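Local coordinates for minor fimbrium subunit Mfa5 (Porphyromonas gingivalis ATCC 33277, PDB 6TO1), which serves as an accessory subunit of the minor fimbriae, cell-surface pili that mediate biofilm formation and adhesion to host cells and other bacteria, at residues K147-K159 and D190-T202. Numbering follows the deposited sequence.
Sequences KSAIASGQRFVKK and DTAFLCQKIRALT
Val157 and Ile198 meet tip to tip between the antiparallel helices 143-160 and 191-199, Val157 CG2 lying 3.9 Å from Ile198 CD1. Each side chain is a knob in a hole of the partner helix. Val157 sits among Thr191, Leu194, Cys195 and Ile198. Its CG1, anti to the backbone N (chi1 166°), packs against Leu194 CD1 at 3.9 Å and against the sulfur of Cys195. Ile198 fills the hole between Ile150, Gly153, Gln154 and Val157. Gly153 has no side chain, and Ile198 CD1 rests on its backbone, 3.8 Å from Gly153 C. Ile150 lies against the backbone of Ile198 and Arg199. Its CG1 comes within 3.3 Å of Ile198 O and also touches Leu201 CD1. The side chains of Ile150 and Leu201 slide past each other in opposite directions.

Gln154 adds the polar link on the more exposed side. Its OE1 accepts from Arg199 NH1 at 3.0 Å, a bent bond with an N-H...O angle of 144°. The amide and guanidinium planes are turned 55° apart. On the other end of the amide, Gln154 NE2 donates to Ile150 O at 3.1 Å, one turn back in its own helix. The two bonds together fix which way the amide is flipped.

Toward the central sheet, Val157 touches Met130 of strand 126-133, and Ile198 touches Leu174 of strand 170-177. The axes of segments 147-159 and 191-199 approach to 9.2 Å. This is neighbouring-helix packing on one face of the central sheet, as in the Rossmann-like α/β fold of von Willebrand factor type A domains.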
loop_
_atom_site.group_PDB
_atom_site.type_symbol
_atom_site.label_atom_id
_atom_site.label_comp_id
_atom_site.label_asym_id
_atom_site.label_seq_id
_atom_site.Cartn_x
_atom_site.Cartn_y
_atom_site.Cartn_z
ATOM N N LYS A 147 -2.555 -41.073 -6.473
ATOM C CA LYS A 147 -3.465 -40.747 -5.377
ATOM C C LYS A 147 -2.961 -39.535 -4.608
ATOM O O LYS A 147 -3.750 -38.648 -4.250
ATOM C CB LYS A 147 -3.665 -41.963 -4.457
ATOM C CG LYS A 147 -4.769 -42.916 -4.985
ATOM C CD LYS A 147 -4.547 -44.382 -4.579
ATOM C CE LYS A 147 -4.527 -44.576 -3.064
ATOM N NZ LYS A 147 -4.711 -46.015 -2.675
ATOM N N SER A 148 -1.636 -39.442 -4.399
ATOM C CA SER A 148 -1.062 -38.315 -3.670
ATOM C C SER A 148 -1.096 -37.041 -4.510
ATOM O O SER A 148 -1.324 -35.949 -3.980
ATOM C CB SER A 148 0.383 -38.625 -3.259
ATOM O OG SER A 148 0.959 -37.534 -2.583
ATOM N N ALA A 149 -0.866 -37.158 -5.820
ATOM C CA ALA A 149 -0.997 -35.988 -6.682
ATOM C C ALA A 149 -2.424 -35.444 -6.648
ATOM O O ALA A 149 -2.634 -34.227 -6.648
ATOM C CB ALA A 149 -0.596 -36.347 -8.113
ATOM N N ILE A 150 -3.418 -36.337 -6.635
ATOM C CA ILE A 150 -4.818 -35.916 -6.627
ATOM C C ILE A 150 -5.168 -35.236 -5.309
ATOM O O ILE A 150 -5.841 -34.193 -5.284
ATOM C CB ILE A 150 -5.726 -37.132 -6.900
ATOM C CG1 ILE A 150 -5.649 -37.532 -8.364
ATOM C CG2 ILE A 150 -7.160 -36.861 -6.479
ATOM C CD1 ILE A 150 -6.275 -38.890 -8.665
ATOM N N ALA A 151 -4.744 -35.825 -4.194
ATOM C CA ALA A 151 -5.030 -35.241 -2.892
ATOM C C ALA A 151 -4.301 -33.913 -2.715
ATOM O O ALA A 151 -4.896 -32.920 -2.270
ATOM C CB ALA A 151 -4.638 -36.218 -1.786
ATOM N N SER A 152 -3.000 -33.875 -3.062
ATOM C CA SER A 152 -2.220 -32.667 -2.839
ATOM C C SER A 152 -2.602 -31.577 -3.828
ATOM O O SER A 152 -2.584 -30.395 -3.478
ATOM C CB SER A 152 -0.707 -32.968 -2.922
ATOM O OG SER A 152 -0.328 -33.501 -4.177
ATOM N N GLY A 153 -2.956 -31.951 -5.066
ATOM C CA GLY A 153 -3.350 -30.943 -6.028
ATOM C C GLY A 153 -4.604 -30.213 -5.591
ATOM O O GLY A 153 -4.714 -28.999 -5.736
ATOM N N GLN A 154 -5.563 -30.941 -5.033
ATOM C CA GLN A 154 -6.753 -30.276 -4.515
ATOM C C GLN A 154 -6.404 -29.361 -3.356
ATOM O O GLN A 154 -6.914 -28.238 -3.266
ATOM C CB GLN A 154 -7.775 -31.314 -4.096
ATOM C CG GLN A 154 -8.337 -32.059 -5.267
ATOM C CD GLN A 154 -9.308 -33.107 -4.816
ATOM O OE1 GLN A 154 -10.507 -32.849 -4.720
ATOM N NE2 GLN A 154 -8.801 -34.298 -4.528
ATOM N N ARG A 155 -5.529 -29.816 -2.464
ATOM C CA ARG A 155 -5.113 -28.980 -1.352
ATOM C C ARG A 155 -4.453 -27.700 -1.840
ATOM O O ARG A 155 -4.689 -26.629 -1.268
ATOM C CB ARG A 155 -4.187 -29.764 -0.428
ATOM C CG ARG A 155 -3.812 -28.960 0.813
ATOM C CD ARG A 155 -2.699 -29.627 1.627
ATOM N NE ARG A 155 -2.045 -28.662 2.515
ATOM C CZ ARG A 155 -2.290 -28.552 3.818
ATOM N NH1 ARG A 155 -3.179 -29.347 4.401
ATOM N NH2 ARG A 155 -1.648 -27.641 4.540
ATOM N N PHE A 156 -3.617 -27.793 -2.885
ATOM C CA PHE A 156 -2.964 -26.608 -3.430
ATOM C C PHE A 156 -3.990 -25.634 -4.010
ATOM O O PHE A 156 -3.899 -24.417 -3.806
ATOM C CB PHE A 156 -1.955 -27.000 -4.529
ATOM C CG PHE A 156 -0.846 -27.905 -4.070
ATOM C CD1 PHE A 156 -0.448 -27.936 -2.743
ATOM C CD2 PHE A 156 -0.186 -28.714 -4.977
ATOM C CE1 PHE A 156 0.581 -28.768 -2.338
ATOM C CE2 PHE A 156 0.849 -29.550 -4.574
ATOM C CZ PHE A 156 1.224 -29.588 -3.254
ATOM N N VAL A 157 -4.951 -26.153 -4.782
ATOM C CA VAL A 157 -5.989 -25.290 -5.345
ATOM C C VAL A 157 -6.692 -24.520 -4.235
ATOM O O VAL A 157 -6.847 -23.297 -4.302
ATOM C CB VAL A 157 -6.985 -26.116 -6.175
ATOM C CG1 VAL A 157 -8.229 -25.314 -6.463
ATOM C CG2 VAL A 157 -6.308 -26.595 -7.477
ATOM N N LYS A 158 -7.120 -25.224 -3.199
ATOM C CA LYS A 158 -7.868 -24.581 -2.124
ATOM C C LYS A 158 -7.022 -23.603 -1.329
ATOM O O LYS A 158 -7.538 -22.590 -0.859
ATOM C CB LYS A 158 -8.436 -25.652 -1.204
ATOM C CG LYS A 158 -9.452 -26.542 -1.893
ATOM C CD LYS A 158 -9.877 -27.675 -0.975
ATOM C CE LYS A 158 -10.820 -28.643 -1.662
ATOM N NZ LYS A 158 -10.995 -29.885 -0.850
ATOM N N LYS A 159 -5.730 -23.889 -1.167
ATOM C CA LYS A 159 -4.835 -22.973 -0.478
ATOM C C LYS A 159 -4.606 -21.696 -1.272
ATOM O O LYS A 159 -4.541 -20.600 -0.699
ATOM C CB LYS A 159 -3.516 -23.704 -0.199
ATOM C CG LYS A 159 -2.626 -23.033 0.792
ATOM C CD LYS A 159 -1.341 -23.824 0.942
ATOM C CE LYS A 159 -1.457 -24.890 2.016
ATOM N NZ LYS A 159 -0.136 -25.571 2.193
ATOM N N ASP A 190 -12.627 -21.010 -10.056
ATOM C CA ASP A 190 -13.648 -21.995 -9.701
ATOM C C ASP A 190 -13.000 -23.238 -9.099
ATOM O O ASP A 190 -12.705 -24.216 -9.796
ATOM C CB ASP A 190 -14.481 -22.318 -10.938
ATOM C CG ASP A 190 -15.676 -23.215 -10.644
ATOM O OD1 ASP A 190 -15.716 -23.844 -9.573
ATOM O OD2 ASP A 190 -16.552 -23.321 -11.523
ATOM N N THR A 191 -12.839 -23.216 -7.772
ATOM C CA THR A 191 -12.147 -24.294 -7.072
ATOM C C THR A 191 -12.867 -25.626 -7.234
ATOM O O THR A 191 -12.222 -26.667 -7.372
ATOM C CB THR A 191 -11.984 -23.961 -5.593
ATOM O OG1 THR A 191 -13.277 -23.787 -4.988
ATOM C CG2 THR A 191 -11.184 -22.699 -5.426
ATOM N N ALA A 192 -14.205 -25.627 -7.254
ATOM C CA ALA A 192 -14.910 -26.903 -7.381
ATOM C C ALA A 192 -14.686 -27.534 -8.754
ATOM O O ALA A 192 -14.565 -28.757 -8.873
ATOM C CB ALA A 192 -16.409 -26.709 -7.143
ATOM N N PHE A 193 -14.673 -26.717 -9.802
ATOM C CA PHE A 193 -14.376 -27.199 -11.138
ATOM C C PHE A 193 -12.958 -27.764 -11.201
ATOM O O PHE A 193 -12.737 -28.861 -11.710
ATOM C CB PHE A 193 -14.554 -26.055 -12.143
ATOM C CG PHE A 193 -14.354 -26.462 -13.568
ATOM C CD1 PHE A 193 -15.363 -27.074 -14.284
ATOM C CD2 PHE A 193 -13.127 -26.262 -14.185
ATOM C CE1 PHE A 193 -15.154 -27.470 -15.588
ATOM C CE2 PHE A 193 -12.913 -26.655 -15.478
ATOM C CZ PHE A 193 -13.927 -27.248 -16.196
ATOM N N LEU A 194 -11.982 -27.010 -10.704
ATOM C CA LEU A 194 -10.602 -27.475 -10.755
ATOM C C LEU A 194 -10.436 -28.783 -9.993
ATOM O O LEU A 194 -9.796 -29.723 -10.481
ATOM C CB LEU A 194 -9.687 -26.389 -10.177
ATOM C CG LEU A 194 -9.463 -25.120 -11.016
ATOM C CD1 LEU A 194 -8.836 -24.049 -10.117
ATOM C CD2 LEU A 194 -8.612 -25.403 -12.240
ATOM N N CYS A 195 -11.038 -28.883 -8.806
ATOM C CA CYS A 195 -10.830 -30.075 -7.995
ATOM C C CYS A 195 -11.501 -31.282 -8.615
ATOM O O CYS A 195 -10.990 -32.400 -8.501
ATOM C CB CYS A 195 -11.325 -29.840 -6.570
ATOM S SG CYS A 195 -10.246 -28.722 -5.616
ATOM N N GLN A 196 -12.624 -31.076 -9.298
ATOM C CA GLN A 196 -13.288 -32.167 -9.992
ATOM C C GLN A 196 -12.409 -32.710 -11.113
ATOM O O GLN A 196 -12.314 -33.926 -11.302
ATOM C CB GLN A 196 -14.638 -31.671 -10.511
ATOM C CG GLN A 196 -15.579 -32.763 -10.935
ATOM C CD GLN A 196 -15.192 -33.335 -12.278
ATOM O OE1 GLN A 196 -14.986 -32.592 -13.238
ATOM N NE2 GLN A 196 -15.070 -34.660 -12.352
ATOM N N LYS A 197 -11.732 -31.826 -11.847
ATOM C CA LYS A 197 -10.851 -32.301 -12.907
ATOM C C LYS A 197 -9.660 -33.063 -12.339
ATOM O O LYS A 197 -9.212 -34.055 -12.926
ATOM C CB LYS A 197 -10.385 -31.127 -13.758
ATOM C CG LYS A 197 -11.496 -30.428 -14.513
ATOM C CD LYS A 197 -12.097 -31.343 -15.547
ATOM C CE LYS A 197 -13.128 -30.608 -16.401
ATOM N NZ LYS A 197 -13.758 -31.538 -17.377
ATOM N N ILE A 198 -9.131 -32.612 -11.195
ATOM C CA ILE A 198 -8.012 -33.306 -10.566
ATOM C C ILE A 198 -8.441 -34.686 -10.095
ATOM O O ILE A 198 -7.700 -35.669 -10.242
ATOM C CB ILE A 198 -7.449 -32.455 -9.414
ATOM C CG1 ILE A 198 -6.885 -31.138 -9.950
ATOM C CG2 ILE A 198 -6.436 -33.247 -8.625
ATOM C CD1 ILE A 198 -6.452 -30.190 -8.870
ATOM N N ARG A 199 -9.651 -34.795 -9.528
ATOM C CA ARG A 199 -10.137 -36.094 -9.073
ATOM C C ARG A 199 -10.355 -37.062 -10.224
ATOM O O ARG A 199 -10.364 -38.277 -9.996
ATOM C CB ARG A 199 -11.450 -35.940 -8.282
ATOM C CG ARG A 199 -11.223 -35.382 -6.902
ATOM C CD ARG A 199 -12.459 -35.554 -6.012
ATOM N NE ARG A 199 -13.617 -34.962 -6.652
ATOM C CZ ARG A 199 -13.996 -33.704 -6.483
ATOM N NH1 ARG A 199 -13.317 -32.905 -5.677
ATOM N NH2 ARG A 199 -15.069 -33.250 -7.115
ATOM N N ALA A 200 -10.484 -36.573 -11.452
ATOM C CA ALA A 200 -10.727 -37.464 -12.581
ATOM C C ALA A 200 -9.443 -37.932 -13.279
ATOM O O ALA A 200 -9.534 -38.591 -14.325
ATOM C CB ALA A 200 -11.627 -36.792 -13.619
ATOM N N LEU A 201 -8.270 -37.582 -12.751
ATOM C CA LEU A 201 -7.016 -38.049 -13.326
ATOM C C LEU A 201 -6.969 -39.571 -13.294
ATOM O O LEU A 201 -7.405 -40.197 -12.325
ATOM C CB LEU A 201 -5.830 -37.492 -12.540
ATOM C CG LEU A 201 -5.605 -35.984 -12.525
ATOM C CD1 LEU A 201 -4.407 -35.703 -11.583
ATOM C CD2 LEU A 201 -5.350 -35.415 -13.900
ATOM N N THR A 202 -6.383 -40.160 -14.333
ATOM C CA THR A 202 -6.342 -41.601 -14.457
ATOM C C THR A 202 -5.069 -42.002 -15.186
ATOM O O THR A 202 -4.648 -41.292 -16.110
ATOM C CB THR A 202 -7.589 -42.076 -15.221
ATOM O OG1 THR A 202 -7.732 -43.489 -15.103
ATOM C CG2 THR A 202 -7.470 -41.699 -16.673
#